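Local coordinates for protein OsmC family peroxiredoxin (Aquifex aeolicus, PDB 2E8E) that probably reduces peroxides through a pair of redox-active cysteines, as in other members of the OsmC family, though its own function is not established, at residues Ala89-Glu95 with Trp126-Glu132; Asp49-Leu54 with Ala101-Ser105; Met35-Leu39 with Lys78-Ile83. All blocks are in the same frame, centred on the assembly; numbering follows the deposited sequence.

Contact 1. Residues Ala89-Glu95 with Trp126-Glu132; sequences AVGKVEE and WEVKWEE
A89, V90 and G91 pair in parallel register with V128, K129 and W130, and four backbone hydrogen bonds knit the two strands, from A89 N to E127 O, K129 N to A89 O, G91 N to K129 O and E131 N to G91 O. The last of these differs in kind: E131 N sits above the plane of the G91 carbonyl, 57° out of it, where the chain turns a corner. At the backbone angles of G91 a CB would jam against the carbonyl oxygen of V90. Beyond it K92 centres an inverse gamma turn and lies over one face of the W130 indole, its CA 3.6 Å from the centroid of the six-membered ring in a CH-pi contact, with K92 CB 3.7 Å from W130 CZ2. The indole can lie under this turn because its CG stands anti to the backbone N (chi1 -168°). The strands are 80-90 and 121-130 of a three-stranded mixed sheet, joined by a beta-alpha-beta crossover through helices 95-109 and 111-116. The lysine chain runs on, bent at its last torsion, to a salt bridge between K92 NZ and E132 OE1 at 3.5 Å. V90 CG1 rests 3.6 Å from E131 CD, whose carboxylate is also paired with K62. On the face that carries A89, V128 packs beside A89 and against V93 and E95, with V128 CG2 3.8 Å from E95 CA. Past the N-cap residue E94, E95 OE2 accepts a hydrogen bond from W126 NE1 at 2.8 Å through its anti lone pair, carboxylate and indole nearly coplanar at 10°.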
loop_
_atom_site.group_PDB
_atom_site.type_symbol
_atom_site.label_atom_id
_atom_site.label_comp_id
_atom_site.label_asym_id
_atom_site.label_seq_id
_atom_site.Cartn_x
_atom_site.Cartn_y
_atom_site.Cartn_z
ATOM N N ALA A 89 -17.430 4.952 13.469
ATOM C CA ALA A 89 -17.918 6.265 13.067
ATOM C C ALA A 89 -18.359 6.976 14.338
ATOM O O ALA A 89 -19.068 6.398 15.160
ATOM C CB ALA A 89 -19.088 6.131 12.102
ATOM N N VAL A 90 -17.928 8.221 14.496
ATOM C CA VAL A 90 -18.257 9.006 15.680
ATOM C C VAL A 90 -19.095 10.215 15.296
ATOM O O VAL A 90 -18.715 10.977 14.408
ATOM C CB VAL A 90 -16.965 9.504 16.383
ATOM C CG1 VAL A 90 -17.313 10.277 17.644
ATOM C CG2 VAL A 90 -16.056 8.322 16.700
ATOM N N GLY A 91 -20.235 10.389 15.968
ATOM C CA GLY A 91 -21.102 11.518 15.681
ATOM C C GLY A 91 -22.556 11.089 15.653
ATOM O O GLY A 91 -22.929 10.109 16.289
ATOM N N LYS A 92 -23.389 11.832 14.933
ATOM C CA LYS A 92 -24.796 11.469 14.815
ATOM C C LYS A 92 -24.855 10.583 13.580
ATOM O O LYS A 92 -25.278 11.013 12.509
ATOM C CB LYS A 92 -25.663 12.713 14.618
ATOM C CG LYS A 92 -25.646 13.691 15.789
ATOM C CD LYS A 92 -26.485 14.925 15.465
ATOM C CE LYS A 92 -26.406 15.985 16.556
ATOM N NZ LYS A 92 -27.057 15.557 17.822
ATOM N N VAL A 93 -24.396 9.347 13.740
ATOM C CA VAL A 93 -24.355 8.384 12.649
ATOM C C VAL A 93 -25.160 7.142 13.002
ATOM O O VAL A 93 -24.969 6.545 14.058
ATOM C CB VAL A 93 -22.895 7.956 12.353
ATOM C CG1 VAL A 93 -22.846 7.076 11.114
ATOM C CG2 VAL A 93 -22.019 9.187 12.183
ATOM N N GLU A 94 -26.064 6.757 12.112
ATOM C CA GLU A 94 -26.888 5.579 12.333
ATOM C C GLU A 94 -26.109 4.346 11.896
ATOM O O GLU A 94 -25.460 4.346 10.850
ATOM C CB GLU A 94 -28.186 5.701 11.541
ATOM C CG GLU A 94 -28.985 6.937 11.917
ATOM C CD GLU A 94 -30.109 7.221 10.951
ATOM O OE1 GLU A 94 -31.072 6.426 10.902
ATOM O OE2 GLU A 94 -30.025 8.241 10.237
ATOM N N GLU A 95 -26.167 3.301 12.711
ATOM C CA GLU A 95 -25.458 2.064 12.420
ATOM C C GLU A 95 -25.785 1.549 11.018
ATOM O O GLU A 95 -24.918 1.001 10.337
ATOM C CB GLU A 95 -25.805 1.018 13.485
ATOM C CG GLU A 95 -24.937 -0.235 13.476
ATOM C CD GLU A 95 -25.549 -1.364 12.670
ATOM O OE1 GLU A 95 -26.742 -1.665 12.891
ATOM O OE2 GLU A 95 -24.839 -1.957 11.830
ATOM N N TRP A 126 -17.781 -3.070 12.346
ATOM C CA TRP A 126 -17.983 -1.637 12.468
ATOM C C TRP A 126 -18.852 -1.334 13.670
ATOM O O TRP A 126 -19.516 -2.219 14.214
ATOM C CB TRP A 126 -18.637 -1.090 11.199
ATOM C CG TRP A 126 -19.967 -1.713 10.913
ATOM C CD1 TRP A 126 -21.178 -1.340 11.426
ATOM C CD2 TRP A 126 -20.215 -2.857 10.089
ATOM N NE1 TRP A 126 -22.164 -2.185 10.974
ATOM C CE2 TRP A 126 -21.601 -3.127 10.154
ATOM C CE3 TRP A 126 -19.399 -3.685 9.307
ATOM C CZ2 TRP A 126 -22.190 -4.189 9.463
ATOM C CZ3 TRP A 126 -19.986 -4.742 8.619
ATOM C CH2 TRP A 126 -21.371 -4.985 8.705
ATOM N N GLU A 127 -18.839 -0.075 14.084
ATOM C CA GLU A 127 -19.639 0.344 15.218
ATOM C C GLU A 127 -19.761 1.853 15.220
ATOM O O GLU A 127 -18.902 2.564 14.692
ATOM C CB GLU A 127 -19.009 -0.124 16.531
ATOM C CG GLU A 127 -17.710 0.567 16.895
ATOM C CD GLU A 127 -17.177 0.120 18.246
ATOM O OE1 GLU A 127 -16.843 -1.075 18.390
ATOM O OE2 GLU A 127 -17.094 0.962 19.166
ATOM N N VAL A 128 -20.844 2.340 15.807
ATOM C CA VAL A 128 -21.064 3.767 15.886
ATOM C C VAL A 128 -20.998 4.225 17.328
ATOM O O VAL A 128 -21.398 3.507 18.247
ATOM C CB VAL A 128 -22.446 4.158 15.317
ATOM C CG1 VAL A 128 -22.730 5.624 15.606
ATOM C CG2 VAL A 128 -22.488 3.895 13.823
ATOM N N LYS A 129 -20.454 5.417 17.517
ATOM C CA LYS A 129 -20.368 6.030 18.826
ATOM C C LYS A 129 -21.172 7.300 18.636
ATOM O O LYS A 129 -20.709 8.253 18.008
ATOM C CB LYS A 129 -18.915 6.352 19.187
ATOM C CG LYS A 129 -18.182 5.205 19.863
ATOM C CD LYS A 129 -18.774 4.924 21.241
ATOM C CE LYS A 129 -18.046 3.795 21.947
ATOM N NZ LYS A 129 -18.601 3.549 23.312
ATOM N N TRP A 130 -22.399 7.295 19.143
ATOM C CA TRP A 130 -23.262 8.452 19.001
ATOM C C TRP A 130 -22.776 9.598 19.867
ATOM O O TRP A 130 -22.770 9.510 21.098
ATOM C CB TRP A 130 -24.699 8.088 19.368
ATOM C CG TRP A 130 -25.659 9.150 18.980
ATOM C CD1 TRP A 130 -25.979 10.274 19.692
ATOM C CD2 TRP A 130 -26.389 9.231 17.752
ATOM N NE1 TRP A 130 -26.863 11.049 18.982
ATOM C CE2 TRP A 130 -27.133 10.432 17.787
ATOM C CE3 TRP A 130 -26.488 8.406 16.624
ATOM C CZ2 TRP A 130 -27.966 10.831 16.735
ATOM C CZ3 TRP A 130 -27.317 8.801 15.576
ATOM C CH2 TRP A 130 -28.045 10.003 15.642
ATOM N N GLU A 131 -22.372 10.680 19.212
ATOM C CA GLU A 131 -21.863 11.845 19.913
ATOM C C GLU A 131 -22.320 13.158 19.306
ATOM O O GLU A 131 -22.530 13.259 18.097
ATOM C CB GLU A 131 -20.332 11.824 19.928
ATOM C CG GLU A 131 -19.733 10.726 20.773
ATOM C CD GLU A 131 -18.275 10.979 21.089
ATOM O OE1 GLU A 131 -17.884 12.165 21.156
ATOM O OE2 GLU A 131 -17.531 9.996 21.290
ATOM N N GLU A 132 -22.472 14.162 20.161
ATOM C CA GLU A 132 -22.867 15.490 19.721
ATOM C C GLU A 132 -21.646 16.395 19.833
ATOM O O GLU A 132 -20.621 15.918 20.373
ATOM C CB GLU A 132 -23.997 16.035 20.595
ATOM C CG GLU A 132 -25.300 15.266 20.466
ATOM C CD GLU A 132 -26.416 15.860 21.302
ATOM O OE1 GLU A 132 -27.546 15.332 21.242
ATOM O OE2 GLU A 132 -26.161 16.852 22.020
ATOM O OXT GLU A 132 -21.726 17.560 19.390
#

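Contact 2. Residues Asp49-Leu54 with Ala101-Ser105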
loop_
_atom_site.group_PDB
_atom_site.type_symbol
_atom_site.label_atom_id
_atom_site.label_comp_id
_atom_site.label_asym_id
_atom_site.label_seq_id
_atom_site.Cartn_x
_atom_site.Cartn_y
_atom_site.Cartn_z
ATOM N N ASP A 49 -14.081 6.209 0.755
ATOM C CA ASP A 49 -15.407 5.765 0.313
ATOM C C ASP A 49 -16.428 5.960 1.428
ATOM O O ASP A 49 -17.520 6.491 1.212
ATOM C CB ASP A 49 -15.424 4.273 -0.041
ATOM C CG ASP A 49 -14.509 3.914 -1.197
ATOM O OD1 ASP A 49 -14.351 4.719 -2.138
ATOM O OD2 ASP A 49 -13.968 2.789 -1.166
ATOM N N VAL A 50 -16.072 5.496 2.621
ATOM C CA VAL A 50 -16.967 5.592 3.763
ATOM C C VAL A 50 -17.310 7.043 4.075
ATOM O O VAL A 50 -18.467 7.369 4.344
ATOM C CB VAL A 50 -16.348 4.900 4.998
ATOM C CG1 VAL A 50 -17.215 5.135 6.230
ATOM C CG2 VAL A 50 -16.220 3.407 4.726
ATOM N N TYR A 51 -16.311 7.918 4.020
ATOM C CA TYR A 51 -16.544 9.331 4.295
ATOM C C TYR A 51 -17.576 9.902 3.326
ATOM O O TYR A 51 -18.565 10.511 3.743
ATOM C CB TYR A 51 -15.245 10.125 4.166
ATOM C CG TYR A 51 -15.414 11.602 4.438
ATOM C CD1 TYR A 51 -15.302 12.112 5.731
ATOM C CD2 TYR A 51 -15.709 12.489 3.401
ATOM C CE1 TYR A 51 -15.478 13.477 5.984
ATOM C CE2 TYR A 51 -15.888 13.850 3.641
ATOM C CZ TYR A 51 -15.770 14.337 4.933
ATOM O OH TYR A 51 -15.947 15.685 5.166
ATOM N N HIS A 52 -17.338 9.702 2.035
ATOM C CA HIS A 52 -18.239 10.206 1.003
ATOM C C HIS A 52 -19.648 9.638 1.086
ATOM O O HIS A 52 -20.621 10.363 0.893
ATOM C CB HIS A 52 -17.664 9.929 -0.386
ATOM C CG HIS A 52 -16.461 10.755 -0.712
ATOM N ND1 HIS A 52 -16.431 12.121 -0.538
ATOM C CD2 HIS A 52 -15.252 10.413 -1.216
ATOM C CE1 HIS A 52 -15.255 12.586 -0.918
ATOM N NE2 HIS A 52 -14.520 11.570 -1.335
ATOM N N ILE A 53 -19.759 8.345 1.371
ATOM C CA ILE A 53 -21.069 7.709 1.467
ATOM C C ILE A 53 -21.831 8.204 2.694
ATOM O O ILE A 53 -23.015 8.536 2.598
ATOM C CB ILE A 53 -20.933 6.175 1.504
ATOM C CG1 ILE A 53 -20.398 5.682 0.154
ATOM C CG2 ILE A 53 -22.284 5.533 1.813
ATOM C CD1 ILE A 53 -20.005 4.214 0.130
ATOM N N LEU A 54 -21.158 8.265 3.839
ATOM C CA LEU A 54 -21.799 8.748 5.058
ATOM C C LEU A 54 -22.300 10.173 4.846
ATOM O O LEU A 54 -23.381 10.541 5.312
ATOM C CB LEU A 54 -20.820 8.719 6.234
ATOM C CG LEU A 54 -20.468 7.341 6.797
ATOM C CD1 LEU A 54 -19.548 7.497 7.998
ATOM C CD2 LEU A 54 -21.740 6.613 7.202
ATOM N N ALA A 101 -22.242 2.033 4.113
ATOM C CA ALA A 101 -21.015 2.658 3.629
ATOM C C ALA A 101 -19.874 1.646 3.608
ATOM O O ALA A 101 -19.100 1.593 2.654
ATOM C CB ALA A 101 -20.647 3.844 4.515
ATOM N N VAL A 102 -19.775 0.843 4.664
ATOM C CA VAL A 102 -18.724 -0.164 4.752
ATOM C C VAL A 102 -18.896 -1.263 3.706
ATOM O O VAL A 102 -17.920 -1.698 3.086
ATOM C CB VAL A 102 -18.681 -0.791 6.162
ATOM C CG1 VAL A 102 -17.735 -1.980 6.182
ATOM C CG2 VAL A 102 -18.221 0.255 7.174
ATOM N N LYS A 103 -20.131 -1.709 3.493
ATOM C CA LYS A 103 -20.368 -2.751 2.502
ATOM C C LYS A 103 -20.137 -2.263 1.076
ATOM O O LYS A 103 -19.526 -2.964 0.268
ATOM C CB LYS A 103 -21.782 -3.320 2.647
ATOM C CG LYS A 103 -21.963 -4.105 3.934
ATOM C CD LYS A 103 -23.309 -4.799 3.983
ATOM C CE LYS A 103 -23.463 -5.580 5.275
ATOM N NZ LYS A 103 -22.327 -6.519 5.484
ATOM N N LEU A 104 -20.611 -1.061 0.763
ATOM C CA LEU A 104 -20.414 -0.518 -0.574
ATOM C C LEU A 104 -18.927 -0.339 -0.855
ATOM O O LEU A 104 -18.462 -0.593 -1.963
ATOM C CB LEU A 104 -21.126 0.824 -0.726
ATOM C CG LEU A 104 -22.636 0.728 -0.951
ATOM C CD1 LEU A 104 -23.242 2.126 -0.952
ATOM C CD2 LEU A 104 -22.905 0.020 -2.275
ATOM N N SER A 105 -18.184 0.100 0.154
ATOM C CA SER A 105 -16.753 0.298 -0.015
ATOM C C SER A 105 -16.026 -1.026 -0.230
ATOM O O SER A 105 -15.352 -1.219 -1.245
ATOM C CB SER A 105 -16.165 1.008 1.207
ATOM O OG SER A 105 -14.757 1.143 1.078
#
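A101 presents its methyl to helix 49-54, where I53, V50 and L54 converge on it: A101 CB lies 3.6 Å from I53 CG2 and 4.0 Å from both V50 CG1 and L54 CD2. That three branched side chains meet on this one methyl is consistent with the small residue there. I53 reaches two residues one turn apart, for with CG2 anti to the backbone N and CG1 anti to the carbonyl carbon (chi1 -67°) one branch goes to A101 while CD1 reaches L104 CB at 3.7 Å. V50 turns its other methyl, CG2, toward the backbone oxygen of A101 and the CG2 of V102. At the far end of the interface the packing gives way to polar contact: S105 OG donates to D49 OD2 at 2.9 Å, using the anti lone pair of the carboxylate oxygen, and S105 CB also lies 3.6 Å from D49 CB.

The axes of 49-54 and 101-105 approach to 8.7 Å and run at 130° to each other, broadly antiparallel; the first segment belongs to the long helix 34-56, the second to helix 95-109. A second shell holds these groups in place. L98 packs on V50, while V61 and I64 of strand 60-72 back L54, and I124 and W126 lie against V102. S105 OG is also hydrogen-bonded to S46 OG, and C110 touches both D49 and S105. C110 forms a disulfide with C45 in another structure of this protein but not in this one, consistent with a redox-active pair. D49 OD2 is thus held by a serine hydroxyl that also bonds S46, so that a small polar network lies against C110.

Contact 3. Residues Met35-Leu39 with Lys78-Ile83; sequences MELLL and KIYEEI
M35 sets its terminal methyl over the centre of the Y80 ring, CE 3.5 Å from the ring centroid and close to the normal, a CH-pi contact on one face. The two side chains come from opposite directions, and the thioether sulfur follows obliquely, SD 4.5 Å from the centroid, making this a Met-aromatic contact as well. Bends at chi2 (-72°) and chi3 (-91°) fold the methionine back so that its methyl rather than its sulfur lies over the centre. The phenol continues past the methionine to the helix backbone: Y80 OH donates to M35 O at 2.7 Å, from above the carbonyl plane, 73° out of it. That oxygen also receives bonds from L38 N and L39 N, so three donors share it, the two backbone ones weakly. Here the start of helix 34-56 meets the beginning of strand 80-90, next to a classic beta bulge in which E81 and E82 both face K71 of the neighbouring strand, within the OsmC-like fold. L38 CD2 comes to the edge of the ring, near its plane, 4.1 Å from Y80 CE2. L39 crosses the tyrosine obliquely, with CD1 3.5 Å from Y80 OH and CD2 3.8 Å from Y80 CE2, and the latter methyl also reaches I83 CG2 at 4.1 Å. A leucine in place of Y80 would probably leave M35 O without its hydroxyl donor and the M35 methyl without a flat face to lie on. On the other side of the helix E36 bonds to S21 of the second subunit, close to a bound dithiothreitol.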
loop_
_atom_site.group_PDB
_atom_site.type_symbol
_atom_site.label_atom_id
_atom_site.label_comp_id
_atom_site.label_asym_id
_atom_site.label_seq_id
_atom_site.Cartn_x
_atom_site.Cartn_y
_atom_site.Cartn_z
ATOM N N MET A 35 4.777 -3.267 4.536
ATOM C CA MET A 35 3.547 -3.992 4.814
ATOM C C MET A 35 2.589 -3.170 5.675
ATOM O O MET A 35 1.371 -3.328 5.575
ATOM C CB MET A 35 3.862 -5.349 5.441
ATOM C CG MET A 35 4.223 -6.407 4.379
ATOM S SD MET A 35 2.814 -7.003 3.370
ATOM C CE MET A 35 2.335 -8.396 4.387
ATOM N N GLU A 36 3.123 -2.291 6.519
ATOM C CA GLU A 36 2.244 -1.428 7.301
ATOM C C GLU A 36 1.638 -0.424 6.321
ATOM O O GLU A 36 0.466 -0.054 6.442
ATOM C CB GLU A 36 3.009 -0.694 8.412
ATOM C CG GLU A 36 3.309 -1.574 9.614
ATOM C CD GLU A 36 4.005 -0.834 10.744
ATOM O OE1 GLU A 36 4.243 0.388 10.619
ATOM O OE2 GLU A 36 4.315 -1.486 11.762
ATOM N N LEU A 37 2.432 0.010 5.338
ATOM C CA LEU A 37 1.937 0.952 4.337
ATOM C C LEU A 37 0.818 0.331 3.502
ATOM O O LEU A 37 -0.080 1.036 3.042
ATOM C CB LEU A 37 3.071 1.435 3.419
ATOM C CG LEU A 37 3.987 2.491 4.045
ATOM C CD1 LEU A 37 5.036 2.932 3.033
ATOM C CD2 LEU A 37 3.143 3.690 4.487
ATOM N N LEU A 38 0.863 -0.984 3.302
ATOM C CA LEU A 38 -0.208 -1.629 2.548
ATOM C C LEU A 38 -1.504 -1.482 3.347
ATOM O O LEU A 38 -2.563 -1.192 2.785
ATOM C CB LEU A 38 0.096 -3.118 2.309
ATOM C CG LEU A 38 -1.078 -3.924 1.725
ATOM C CD1 LEU A 38 -1.495 -3.318 0.384
ATOM C CD2 LEU A 38 -0.681 -5.383 1.542
ATOM N N LEU A 39 -1.424 -1.681 4.661
ATOM C CA LEU A 39 -2.619 -1.547 5.490
ATOM C C LEU A 39 -3.108 -0.099 5.453
ATOM O O LEU A 39 -4.313 0.160 5.451
ATOM C CB LEU A 39 -2.337 -1.976 6.934
ATOM C CG LEU A 39 -2.051 -3.465 7.152
ATOM C CD1 LEU A 39 -1.776 -3.703 8.626
ATOM C CD2 LEU A 39 -3.243 -4.313 6.700
ATOM N N LYS A 78 5.700 -13.771 2.949
ATOM C CA LYS A 78 4.952 -13.594 4.185
ATOM C C LYS A 78 3.763 -12.652 4.051
ATOM O O LYS A 78 3.689 -11.614 4.707
ATOM C CB LYS A 78 5.901 -13.119 5.285
ATOM C CG LYS A 78 7.040 -14.110 5.535
ATOM C CD LYS A 78 7.897 -13.709 6.720
ATOM C CE LYS A 78 8.920 -14.793 7.026
ATOM N NZ LYS A 78 9.755 -14.465 8.213
ATOM N N ILE A 79 2.828 -13.038 3.192
ATOM C CA ILE A 79 1.625 -12.254 2.950
ATOM C C ILE A 79 0.721 -12.282 4.178
ATOM O O ILE A 79 0.914 -13.087 5.087
ATOM C CB ILE A 79 0.813 -12.838 1.775
ATOM C CG1 ILE A 79 0.389 -14.274 2.107
ATOM C CG2 ILE A 79 1.636 -12.804 0.491
ATOM C CD1 ILE A 79 -0.507 -14.915 1.071
ATOM N N TYR A 80 -0.269 -11.396 4.206
ATOM C CA TYR A 80 -1.230 -11.389 5.302
ATOM C C TYR A 80 -2.216 -12.525 5.048
ATOM O O TYR A 80 -2.907 -12.530 4.029
ATOM C CB TYR A 80 -2.017 -10.077 5.339
ATOM C CG TYR A 80 -1.231 -8.873 5.795
ATOM C CD1 TYR A 80 -0.571 -8.870 7.023
ATOM C CD2 TYR A 80 -1.177 -7.723 5.011
ATOM C CE1 TYR A 80 0.118 -7.744 7.464
ATOM C CE2 TYR A 80 -0.490 -6.593 5.437
ATOM C CZ TYR A 80 0.153 -6.610 6.665
ATOM O OH TYR A 80 0.815 -5.487 7.092
ATOM N N GLU A 81 -2.285 -13.490 5.957
ATOM C CA GLU A 81 -3.225 -14.588 5.785
ATOM C C GLU A 81 -4.589 -14.106 6.256
ATOM O O GLU A 81 -5.629 -14.658 5.886
ATOM C CB GLU A 81 -2.798 -15.806 6.609
ATOM C CG GLU A 81 -1.392 -16.294 6.302
ATOM C CD GLU A 81 -1.277 -17.808 6.321
ATOM O OE1 GLU A 81 -1.708 -18.433 7.312
ATOM O OE2 GLU A 81 -0.748 -18.372 5.341
ATOM N N GLU A 82 -4.572 -13.057 7.067
ATOM C CA GLU A 82 -5.796 -12.489 7.607
ATOM C C GLU A 82 -5.635 -10.992 7.808
ATOM O O GLU A 82 -4.574 -10.522 8.211
ATOM C CB GLU A 82 -6.128 -13.159 8.947
ATOM C CG GLU A 82 -7.172 -12.437 9.779
ATOM C CD GLU A 82 -7.366 -13.065 11.150
ATOM O OE1 GLU A 82 -7.539 -12.307 12.126
ATOM O OE2 GLU A 82 -7.353 -14.311 11.252
ATOM N N ILE A 83 -6.686 -10.244 7.498
ATOM C CA ILE A 83 -6.675 -8.802 7.694
ATOM C C ILE A 83 -7.991 -8.438 8.358
ATOM O O ILE A 83 -9.060 -8.709 7.811
ATOM C CB ILE A 83 -6.582 -8.015 6.367
ATOM C CG1 ILE A 83 -5.278 -8.352 5.641
ATOM C CG2 ILE A 83 -6.649 -6.510 6.662
ATOM C CD1 ILE A 83 -5.083 -7.588 4.349
#

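In the fold
From the N terminus, a three-stranded antiparallel sheet comes first and helix 34-56 follows it. Contact 3 closes first, when strand 80-90 returns after strand 60-72, tying the start of that helix to the mixed sheet. Contact 2 opens farther along the same helix, before contact 3 has closed, so the two cross; closing at helix 95-109, it ties the two helices together. Contact 1 opens at the end of strand 80-90, inside the span of contact 2, and closes on the C-terminal strand, joining the last two strands; it crosses contact 2 but follows contact 3. Contacts 1 and 2 touch, W126 on K103 and V102 and V93 on L54; contact 3 lies across the chain's centre.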